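PDB 4QRK: hypothetical protein from Clostridium sporogenes ATCC 15579, which is of unknown function but forms a right-handed beta-helix and may act in cell adhesion. Local coordinates for residues 33-38 / 90-95; 10-15 / 47-52; 21-26 / 66-71; 101-106 / 119-124. One frame throughout, in Å; residues are numbered along the deposited sequence. Where two conformers were deposited one is given.

Interaction 1 (33-38 / 90-95); sequences VGKLNI and RNEWNI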
# COMPACT_ATOMS: atom_id res chain seq x y z
N VAL A 33 -0.31 12.02 8.30
CA VAL A 33 -1.76 12.21 8.37
C VAL A 33 -2.30 12.63 7.02
O VAL A 33 -1.63 13.36 6.28
CB VAL A 33 -2.20 13.20 9.50
CG1 VAL A 33 -1.57 14.56 9.31
CG2 VAL A 33 -3.67 13.37 9.49
N GLY A 34 -3.46 12.12 6.66
CA GLY A 34 -4.16 12.55 5.47
C GLY A 34 -4.57 11.43 4.52
O GLY A 34 -4.99 10.35 4.93
N LYS A 35 -4.50 11.73 3.23
CA LYS A 35 -4.98 10.81 2.19
C LYS A 35 -3.83 10.48 1.25
O LYS A 35 -3.14 11.35 0.72
CB LYS A 35 -6.14 11.44 1.42
CG LYS A 35 -7.39 11.70 2.27
CD LYS A 35 -8.41 12.52 1.51
CE LYS A 35 -9.79 12.51 2.17
NZ LYS A 35 -9.83 13.33 3.42
N LEU A 36 -3.58 9.19 1.11
CA LEU A 36 -2.55 8.70 0.21
C LEU A 36 -3.20 7.81 -0.83
O LEU A 36 -3.82 6.81 -0.47
CB LEU A 36 -1.53 7.88 1.01
CG LEU A 36 -0.52 7.04 0.25
CD1 LEU A 36 0.29 7.86 -0.70
CD2 LEU A 36 0.41 6.34 1.26
N ASN A 37 -2.99 8.13 -2.11
CA ASN A 37 -3.55 7.39 -3.24
C ASN A 37 -2.46 6.97 -4.20
O ASN A 37 -1.64 7.78 -4.63
CB ASN A 37 -4.55 8.24 -3.99
CG ASN A 37 -5.71 8.70 -3.14
OD1 ASN A 37 -6.36 7.91 -2.41
ND2 ASN A 37 -5.97 9.98 -3.21
N ILE A 38 -2.42 5.69 -4.50
CA ILE A 38 -1.40 5.14 -5.38
C ILE A 38 -2.05 4.34 -6.48
O ILE A 38 -2.99 3.55 -6.23
CB ILE A 38 -0.42 4.23 -4.65
CG1 ILE A 38 0.24 4.98 -3.47
CG2 ILE A 38 0.63 3.71 -5.64
CD1 ILE A 38 1.23 4.08 -2.71
N ARG A 90 -5.24 20.07 4.94
CA ARG A 90 -5.19 19.14 3.82
C ARG A 90 -3.80 18.59 3.67
O ARG A 90 -2.81 19.34 3.71
CB ARG A 90 -5.51 19.86 2.51
CG ARG A 90 -6.82 19.50 1.94
CD ARG A 90 -6.96 20.07 0.56
NE ARG A 90 -6.97 19.03 -0.44
CZ ARG A 90 -7.05 19.27 -1.75
NH1 ARG A 90 -7.12 20.51 -2.21
NH2 ARG A 90 -7.06 18.26 -2.59
N ASN A 91 -3.73 17.28 3.50
CA ASN A 91 -2.48 16.61 3.17
C ASN A 91 -2.79 15.41 2.30
O ASN A 91 -3.31 14.38 2.77
CB ASN A 91 -1.73 16.15 4.41
CG ASN A 91 -0.30 15.76 4.09
OD1 ASN A 91 0.47 16.58 3.59
ND2 ASN A 91 0.07 14.52 4.37
N GLU A 92 -2.45 15.52 1.04
CA GLU A 92 -2.81 14.51 0.06
C GLU A 92 -1.62 14.20 -0.87
O GLU A 92 -0.99 15.11 -1.41
CB GLU A 92 -4.05 14.96 -0.74
CG GLU A 92 -4.63 13.91 -1.70
CD GLU A 92 -5.79 14.49 -2.55
OE1 GLU A 92 -6.94 14.50 -2.05
OE2 GLU A 92 -5.56 14.96 -3.69
N TRP A 93 -1.35 12.90 -1.03
CA TRP A 93 -0.33 12.43 -1.94
C TRP A 93 -1.00 11.52 -2.97
O TRP A 93 -1.66 10.51 -2.65
CB TRP A 93 0.75 11.62 -1.21
CG TRP A 93 1.61 12.36 -0.21
CD1 TRP A 93 1.48 13.66 0.23
CD2 TRP A 93 2.70 11.78 0.51
NE1 TRP A 93 2.46 13.92 1.17
CE2 TRP A 93 3.19 12.78 1.38
CE3 TRP A 93 3.29 10.52 0.50
CZ2 TRP A 93 4.28 12.55 2.23
CZ3 TRP A 93 4.36 10.29 1.36
CH2 TRP A 93 4.84 11.30 2.21
N ASN A 94 -0.83 11.89 -4.22
CA ASN A 94 -1.39 11.09 -5.31
C ASN A 94 -0.27 10.64 -6.19
O ASN A 94 0.36 11.45 -6.83
CB ASN A 94 -2.36 11.96 -6.10
CG ASN A 94 -3.45 12.52 -5.24
OD1 ASN A 94 -4.31 11.79 -4.80
ND2 ASN A 94 -3.40 13.81 -4.96
N ILE A 95 0.00 9.34 -6.16
CA ILE A 95 1.21 8.78 -6.76
C ILE A 95 0.90 7.83 -7.91
O ILE A 95 0.04 6.95 -7.77
CB ILE A 95 2.01 8.04 -5.66
CG1 ILE A 95 2.52 9.07 -4.63
CG2 ILE A 95 3.17 7.24 -6.28
CD1 ILE A 95 3.18 8.44 -3.44

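Interaction 2 (10-15 / 47-52); sequences PKEEIK and KGKFIY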
# COMPACT_ATOMS: atom_id res chain seq x y z
N PRO A 10 -3.74 25.62 -0.41
CA PRO A 10 -2.62 24.76 -0.01
C PRO A 10 -1.51 24.79 -1.04
O PRO A 10 -1.74 25.15 -2.20
CB PRO A 10 -3.26 23.38 0.08
CG PRO A 10 -4.42 23.42 -0.88
CD PRO A 10 -4.92 24.84 -0.86
N LYS A 11 -0.30 24.40 -0.65
CA LYS A 11 0.78 24.19 -1.61
C LYS A 11 0.49 22.99 -2.50
O LYS A 11 -0.03 21.97 -2.02
CB LYS A 11 2.10 23.95 -0.88
CG LYS A 11 2.60 25.14 -0.04
CD LYS A 11 3.24 26.20 -0.93
CE LYS A 11 3.60 27.46 -0.17
NZ LYS A 11 4.58 27.18 0.88
N GLU A 12 0.83 23.11 -3.77
CA GLU A 12 0.74 21.99 -4.71
C GLU A 12 2.01 21.83 -5.48
O GLU A 12 2.57 22.82 -5.96
CB GLU A 12 -0.43 22.19 -5.68
CG GLU A 12 -1.77 22.33 -4.97
CD GLU A 12 -2.96 22.31 -5.92
OE1 GLU A 12 -2.81 21.89 -7.09
OE2 GLU A 12 -4.05 22.72 -5.49
N GLU A 13 2.46 20.58 -5.59
CA GLU A 13 3.73 20.25 -6.21
C GLU A 13 3.62 18.96 -6.94
O GLU A 13 2.91 18.05 -6.49
CB GLU A 13 4.81 19.98 -5.16
CG GLU A 13 5.01 21.05 -4.14
CD GLU A 13 6.02 20.64 -3.08
OE1 GLU A 13 6.15 19.42 -2.80
OE2 GLU A 13 6.67 21.55 -2.53
N ILE A 14 4.35 18.89 -8.04
CA ILE A 14 4.55 17.66 -8.78
C ILE A 14 6.00 17.21 -8.62
O ILE A 14 6.92 18.04 -8.62
CB ILE A 14 4.25 17.84 -10.28
CG1 ILE A 14 2.85 18.42 -10.49
CG2 ILE A 14 4.39 16.54 -11.00
CD1 ILE A 14 1.74 17.56 -10.03
N LYS A 15 6.19 15.91 -8.49
CA LYS A 15 7.54 15.34 -8.42
C LYS A 15 7.54 14.20 -9.40
O LYS A 15 6.60 13.42 -9.44
CB LYS A 15 7.83 14.86 -7.02
CG LYS A 15 7.78 16.02 -6.01
CD LYS A 15 8.36 15.64 -4.64
CE LYS A 15 8.20 16.75 -3.59
NZ LYS A 15 9.06 17.91 -3.93
N LYS A 47 5.47 9.36 -10.59
CA LYS A 47 5.05 10.74 -10.69
C LYS A 47 4.10 10.95 -9.55
O LYS A 47 3.25 10.10 -9.26
CB LYS A 47 4.36 11.01 -12.03
CG LYS A 47 3.76 12.41 -12.12
CD LYS A 47 3.00 12.69 -13.40
CE LYS A 47 1.65 11.97 -13.46
NZ LYS A 47 1.65 10.80 -14.43
N GLY A 48 4.22 12.07 -8.89
CA GLY A 48 3.32 12.35 -7.80
C GLY A 48 2.88 13.79 -7.76
O GLY A 48 3.64 14.69 -8.13
N LYS A 49 1.64 14.00 -7.34
CA LYS A 49 1.14 15.33 -6.99
C LYS A 49 0.84 15.39 -5.49
O LYS A 49 0.11 14.56 -4.95
CB LYS A 49 -0.13 15.63 -7.79
CG LYS A 49 -0.63 17.06 -7.58
CD LYS A 49 -1.95 17.29 -8.28
CE LYS A 49 -2.44 18.71 -8.10
NZ LYS A 49 -3.78 18.92 -8.71
N PHE A 50 1.42 16.39 -4.83
CA PHE A 50 1.39 16.49 -3.38
C PHE A 50 0.71 17.79 -3.06
O PHE A 50 1.07 18.85 -3.64
CB PHE A 50 2.82 16.45 -2.83
CG PHE A 50 3.56 15.23 -3.25
CD1 PHE A 50 3.51 14.09 -2.48
CD2 PHE A 50 4.21 15.19 -4.46
CE1 PHE A 50 4.17 12.95 -2.86
CE2 PHE A 50 4.86 14.06 -4.86
CZ PHE A 50 4.83 12.91 -4.04
N ILE A 51 -0.29 17.70 -2.19
CA ILE A 51 -1.06 18.87 -1.74
C ILE A 51 -0.99 18.95 -0.23
O ILE A 51 -1.27 17.98 0.47
CB ILE A 51 -2.48 18.80 -2.18
CG1 ILE A 51 -2.52 18.73 -3.71
CG2 ILE A 51 -3.28 20.02 -1.72
CD1 ILE A 51 -3.93 18.37 -4.22
N TYR A 52 -0.55 20.09 0.28
CA TYR A 52 -0.34 20.21 1.72
C TYR A 52 -0.62 21.64 2.18
O TYR A 52 -0.18 22.58 1.55
CB TYR A 52 1.08 19.70 2.14
CG TYR A 52 2.26 20.37 1.48
CD1 TYR A 52 2.74 19.94 0.26
CD2 TYR A 52 2.90 21.43 2.10
CE1 TYR A 52 3.82 20.60 -0.35
CE2 TYR A 52 3.98 22.07 1.51
CZ TYR A 52 4.42 21.64 0.28
OH TYR A 52 5.48 22.28 -0.30

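Interaction 3 (21-26 / 66-71); sequences GAEKTK and KDKDGE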
# COMPACT_ATOMS: atom_id res chain seq x y z
N GLY A 21 18.87 4.04 -14.38
CA GLY A 21 19.61 2.80 -14.18
C GLY A 21 18.98 1.77 -13.26
O GLY A 21 19.47 0.66 -13.18
N ALA A 22 17.92 2.12 -12.55
CA ALA A 22 17.30 1.16 -11.65
C ALA A 22 16.58 0.06 -12.46
O ALA A 22 15.98 0.32 -13.50
CB ALA A 22 16.32 1.87 -10.70
N GLU A 23 16.64 -1.16 -11.95
CA GLU A 23 15.95 -2.27 -12.57
C GLU A 23 14.96 -2.84 -11.58
O GLU A 23 14.23 -3.75 -11.91
CB GLU A 23 16.97 -3.34 -12.98
CG GLU A 23 17.98 -2.80 -13.99
CD GLU A 23 18.94 -3.85 -14.48
OE1 GLU A 23 19.26 -4.79 -13.70
OE2 GLU A 23 19.38 -3.72 -15.64
N LYS A 24 14.96 -2.32 -10.36
CA LYS A 24 13.92 -2.63 -9.41
C LYS A 24 13.61 -1.33 -8.64
O LYS A 24 14.50 -0.50 -8.44
CB LYS A 24 14.36 -3.78 -8.50
CG LYS A 24 13.35 -4.07 -7.35
CD LYS A 24 13.90 -4.99 -6.27
CE LYS A 24 13.36 -6.41 -6.40
NZ LYS A 24 13.84 -7.30 -5.30
N THR A 25 12.35 -1.12 -8.28
CA THR A 25 11.94 0.01 -7.42
C THR A 25 11.68 -0.50 -6.00
O THR A 25 10.94 -1.46 -5.80
CB THR A 25 10.63 0.66 -7.90
OG1 THR A 25 10.81 1.25 -9.18
CG2 THR A 25 10.19 1.76 -6.94
N LYS A 26 12.28 0.17 -5.02
CA LYS A 26 11.95 -0.05 -3.61
C LYS A 26 11.41 1.27 -3.06
O LYS A 26 12.15 2.20 -2.83
CB LYS A 26 13.18 -0.50 -2.82
CG LYS A 26 13.69 -1.89 -3.19
CD LYS A 26 14.69 -2.41 -2.14
CE LYS A 26 15.05 -3.88 -2.37
NZ LYS A 26 15.76 -4.48 -1.19
N LYS A 66 21.15 2.05 -5.84
CA LYS A 66 22.20 1.22 -5.28
C LYS A 66 22.15 -0.13 -5.97
O LYS A 66 21.24 -0.92 -5.70
CB LYS A 66 21.94 0.94 -3.81
CG LYS A 66 21.71 2.10 -2.94
CD LYS A 66 21.69 1.58 -1.52
CE LYS A 66 21.30 2.66 -0.52
NZ LYS A 66 21.18 2.10 0.86
N ASP A 67 23.10 -0.40 -6.86
CA ASP A 67 23.24 -1.76 -7.39
C ASP A 67 21.92 -2.20 -8.05
O ASP A 67 21.32 -3.22 -7.68
CB ASP A 67 23.62 -2.71 -6.25
CG ASP A 67 24.13 -4.04 -6.74
OD1 ASP A 67 24.72 -4.08 -7.84
OD2 ASP A 67 23.95 -5.05 -6.01
N LYS A 68 21.47 -1.38 -8.98
CA LYS A 68 20.31 -1.68 -9.82
C LYS A 68 18.97 -1.49 -9.10
O LYS A 68 17.92 -1.50 -9.74
CB LYS A 68 20.41 -3.08 -10.45
CG LYS A 68 21.72 -3.33 -11.22
CD LYS A 68 21.74 -2.60 -12.55
CE LYS A 68 23.03 -2.86 -13.30
NZ LYS A 68 23.20 -1.94 -14.46
N ASP A 69 19.00 -1.26 -7.79
CA ASP A 69 17.78 -1.02 -7.02
C ASP A 69 17.57 0.47 -6.85
O ASP A 69 18.39 1.14 -6.21
CB ASP A 69 17.87 -1.65 -5.63
CG ASP A 69 17.76 -3.17 -5.65
OD1 ASP A 69 17.80 -3.79 -6.73
OD2 ASP A 69 17.64 -3.75 -4.56
N GLY A 70 16.46 0.99 -7.38
CA GLY A 70 16.08 2.36 -7.12
C GLY A 70 15.36 2.54 -5.78
O GLY A 70 14.17 2.24 -5.64
N GLU A 71 16.10 3.06 -4.80
CA GLU A 71 15.56 3.31 -3.47
C GLU A 71 14.93 4.69 -3.40
O GLU A 71 15.63 5.69 -3.40
CB GLU A 71 16.63 3.07 -2.41
CG GLU A 71 17.03 1.59 -2.43
CD GLU A 71 17.84 1.13 -1.25
OE1 GLU A 71 18.22 1.97 -0.39
OE2 GLU A 71 18.13 -0.08 -1.19

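Interaction 4 (101-106 / 119-124); sequences IPTEIK and SKINLK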
# COMPACT_ATOMS: atom_id res chain seq x y z
N ILE A 101 8.43 -2.21 -14.09
CA ILE A 101 9.58 -2.46 -13.22
C ILE A 101 9.19 -3.28 -11.97
O ILE A 101 8.14 -3.01 -11.35
CB ILE A 101 10.27 -1.15 -12.87
CG1 ILE A 101 11.65 -1.42 -12.29
CG2 ILE A 101 9.42 -0.30 -11.94
CD1 ILE A 101 12.51 -0.16 -12.09
N PRO A 102 9.99 -4.32 -11.63
CA PRO A 102 9.74 -5.04 -10.37
C PRO A 102 9.72 -4.08 -9.19
O PRO A 102 10.66 -3.29 -9.08
CB PRO A 102 10.96 -5.98 -10.27
CG PRO A 102 11.36 -6.21 -11.68
CD PRO A 102 11.12 -4.91 -12.38
N THR A 103 8.70 -4.16 -8.34
CA THR A 103 8.45 -3.15 -7.31
C THR A 103 8.14 -3.74 -5.94
O THR A 103 7.36 -4.67 -5.81
CB THR A 103 7.24 -2.27 -7.73
OG1 THR A 103 7.56 -1.58 -8.94
CG2 THR A 103 6.92 -1.23 -6.67
N GLU A 104 8.80 -3.19 -4.92
CA GLU A 104 8.49 -3.47 -3.52
C GLU A 104 8.04 -2.18 -2.92
O GLU A 104 8.58 -1.12 -3.27
CB GLU A 104 9.75 -3.95 -2.81
CG GLU A 104 10.23 -5.29 -3.28
CD GLU A 104 11.53 -5.70 -2.59
OE1 GLU A 104 11.92 -5.03 -1.60
OE2 GLU A 104 12.16 -6.70 -3.04
N ILE A 105 7.04 -2.25 -2.05
CA ILE A 105 6.45 -1.04 -1.46
C ILE A 105 6.35 -1.24 0.03
O ILE A 105 5.85 -2.24 0.48
CB ILE A 105 5.04 -0.71 -2.03
CG1 ILE A 105 5.11 -0.48 -3.54
CG2 ILE A 105 4.48 0.57 -1.41
CD1 ILE A 105 3.74 -0.40 -4.21
N LYS A 106 6.87 -0.28 0.78
CA LYS A 106 6.73 -0.26 2.20
C LYS A 106 6.08 1.05 2.61
O LYS A 106 6.50 2.13 2.17
CB LYS A 106 8.09 -0.43 2.88
CG LYS A 106 7.97 -0.38 4.38
CD LYS A 106 9.31 -0.38 5.11
CE LYS A 106 9.07 -0.63 6.61
NZ LYS A 106 7.96 0.21 7.18
N SER A 119 -3.01 -3.47 -9.09
CA SER A 119 -3.31 -4.58 -9.99
C SER A 119 -2.51 -4.52 -11.26
O SER A 119 -2.37 -5.52 -11.90
CB SER A 119 -4.78 -4.62 -10.34
OG SER A 119 -5.19 -3.41 -10.97
N LYS A 120 -1.95 -3.38 -11.62
CA LYS A 120 -1.17 -3.27 -12.86
C LYS A 120 0.32 -3.17 -12.63
O LYS A 120 1.07 -3.02 -13.57
CB LYS A 120 -1.65 -2.06 -13.68
CG LYS A 120 -3.10 -2.26 -14.11
CD LYS A 120 -3.52 -1.18 -15.03
CE LYS A 120 -4.73 -1.56 -15.81
NZ LYS A 120 -5.10 -0.44 -16.72
N ILE A 121 0.72 -3.21 -11.38
CA ILE A 121 2.13 -3.06 -11.01
C ILE A 121 2.76 -4.45 -11.02
O ILE A 121 2.10 -5.43 -10.66
CB ILE A 121 2.20 -2.51 -9.57
CG1 ILE A 121 1.46 -1.18 -9.48
CG2 ILE A 121 3.62 -2.34 -9.06
CD1 ILE A 121 1.93 -0.16 -10.44
N ASN A 122 4.02 -4.51 -11.38
CA ASN A 122 4.83 -5.72 -11.27
C ASN A 122 5.27 -5.88 -9.83
O ASN A 122 6.43 -5.71 -9.48
CB ASN A 122 6.05 -5.60 -12.18
CG ASN A 122 6.83 -6.91 -12.33
OD1 ASN A 122 6.44 -7.96 -11.82
ND2 ASN A 122 7.95 -6.83 -13.03
N LEU A 123 4.30 -6.19 -8.97
CA LEU A 123 4.50 -6.14 -7.54
C LEU A 123 5.23 -7.38 -7.04
O LEU A 123 4.89 -8.50 -7.40
CB LEU A 123 3.13 -6.02 -6.88
CG LEU A 123 3.10 -5.82 -5.38
CD1 LEU A 123 3.78 -4.51 -5.03
CD2 LEU A 123 1.63 -5.89 -4.88
N LYS A 124 6.21 -7.18 -6.15
CA LYS A 124 6.88 -8.32 -5.49
C LYS A 124 6.51 -8.36 -4.00
O LYS A 124 6.30 -9.42 -3.43
CB LYS A 124 8.40 -8.23 -5.59
CG LYS A 124 8.95 -8.01 -6.99
CD LYS A 124 8.67 -9.16 -7.94
CE LYS A 124 8.53 -8.64 -9.36
NZ LYS A 124 8.68 -9.67 -10.43
O HOH W 1 5.74 -2.19 -11.91

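Interaction 1 (33-38 / 90-95)
Lys35 to Ile38 run parallel to Glu92 to Ile95, the strand axes 4.7 Å apart and only 3° from one another, joined by hydrogen bonds from Lys35 N to Asn91 O, Trp93 N to Lys35 O, Asn37 N to Trp93 O and Ile95 N to Asn37 O. The register sets Asn37 beside Asn94 and Ile38 beside Ile95. Both asparagines carry CG beside the backbone N, and their amides stand nearly coplanar and point the same way. Asn37 ND2 thereby donates to Asn94 OD1 at 2.9 Å in an almost straight bond (175°). The opposite face is apolar: Leu36 CD1 rests 3.8 Å from Trp93 CB and 4.0 Å from Ile95 CD1, while the indole leads away to meet Phe31 and Phe50 edge-to-face. At the corner formed by Val33 and Gly34, Asn91 ND2 reaches across to Val33 O at 2.8 Å, its CG anti to the backbone N (chi1 -166°). A CB on Gly34 would jam against the preceding carbonyl O and clash with Asn91 O. Like residues aligned on neighbouring parallel strands are consistent with the right-handed beta-helix, in which successive coils stack in register.

Interaction 2 (10-15 / 47-52)
Tyr52 and Glu13 meet through a short hydrogen bond in which Tyr52 OH donates to Glu13 OE2 at 2.6 Å. The hydroxyl approaches from above the carboxylate plane; Glu13 CD lies at the edge of the ring, near its plane, with the carboxylate turned 80° to it. One face of the same ring carries Lys11, whose CB lies 3.6 Å from the centroid of the Tyr52 ring in a CH-pi contact. Farther along this face Lys15 crosses Phe50 at about a right angle, with CG 3.7 Å from Phe50 CE2, and Lys15 NZ forms a salt bridge to Glu13 OE1 at 3.5 Å. On the other face of the sheet, that of Glu12 and Ile51, Pro10 CG packs 3.7 Å from Ile51 CG2, and Glu12 lies alongside Ile51 while its OE1 bridges to Lys49 NZ at 3.5 Å. An antiparallel backbone positions all of these: Lys11 with Tyr52, Glu13 with Phe50 and Lys15 with Gly48 are hydrogen-bonded pairs, and Glu12 with Ile51 and Ile14 with Lys49 are non-hydrogen-bonded. Beyond them, Lys58 makes a salt bridge to Glu13 OE2, and Asn55 accepts from Lys11 NZ. With a phenol and two lysines around it, the Glu13 carboxylate is probably held in its charged form, the Tyr52 bond adding one side-chain link to the six backbone bonds that hold strand 11-17.

Interaction 3 (21-26 / 66-71)
Lys26 and Asp69 both place CG beside the backbone N, anti to the carbonyl carbon (chi1 -68° and -73°). The lysine chain runs extended beyond that point and crosses the aspartate obliquely, which brings Lys26 CE to 3.4 Å from Asp69 OD2. The charged atoms stay farther apart, Lys26 NZ to Asp69 OD2 being a long salt bridge of 3.9 Å. Lys68 bends at its second torsion (chi2 -74°), and its CD then lies 3.5 Å from Glu23 OE1, the two chains side by side; Glu23 OE2 and Lys68 NZ, 4.4 Å apart, are beyond salt-bridge range. Lys24 also runs beside Asp69, but its NZ pairs with Glu104.

The backbone grip is firmer. Lys68, in the type I' turn from Lys66 to Asp69, offers one carbonyl to two donors, with Glu23 N at 2.6 Å from Lys68 O and Lys24 N at 3.1 Å from the same oxygen. Parallel pairing then begins: Gly70 N donates to Lys24 O at 2.7 Å, and Lys26 N to Gly70 O. Ala22 CB packs 3.4 Å from Gly70 N, an approach that depends on the glycine, since a CB there would clash with it.

Lysines and acids thus sit close without tight cross-pairing, so their electrostatic contribution is probably modest, and the main-chain bonds probably do most of the work in joining these two strand starts.

Interaction 4 (101-106 / 119-124)
Thr103, Lys124 and Asn122 carry this contact, and two backbone bonds stitch them together: Thr103 N donates to Asn122 O at 3.0 Å, and Lys124 N to Thr103 O at 2.8 Å. The touching parts run 67° apart, and only Thr103 and Leu123 form a parallel bridge. On the side chain of Thr103, CB meets Ile121 CG2 at 3.9 Å, while OG1 turns back to donate to Ile101 O within its own segment. That carbonyl also accepts a hydrogen bond from a water, 2.6 Å from Ile101 O, which accepts in turn from Asn122 N and so ties the two loops together.

Asn122 is the centre of an inverse gamma turn. Its CG lies anti to the backbone N (chi1 -170°), which sets the amide alongside Pro102, with ND2 3.7 Å from Pro102 CG; ND2 also hydrogen-bonds Lys100 O. Lys124, bent in mid-chain, passes CE 3.7 Å from Pro102 CB. Its NZ then donates to Asn122 OD1 at 3.1 Å, from above the carbonyl plane, and to Asn145 OD1 as well, so the ammonium is gripped by two amide oxygens.

Strand 103-110 lies between strands 24-32 and 123-130 in its sheet, and both Ile105 and Ile121 pack on Leu97 of strand 91-98, which belongs to the other large sheet of the beta-helix.

The four contacts sample two sheets of one beta-helix. Interactions 1 and 2 share the first: strand 91-98 lies between 35-42 and 46-52, and Glu92 N is 2.8 Å from Ile51 O, so the asparagine-bearing parallel pair continues into the antiparallel edge. Interactions 3 and 4 share the second, where strands 24-32 and 103-110 are neighbours and Thr25 N lies 2.9 Å from Pro102 O. Neither interaction 1 nor interaction 2 touches interaction 3 or 4 directly: the centres of interactions 1 and 3 are about 24 Å apart, though interactions 1 and 4 come within about 5 Å at their nearest atoms.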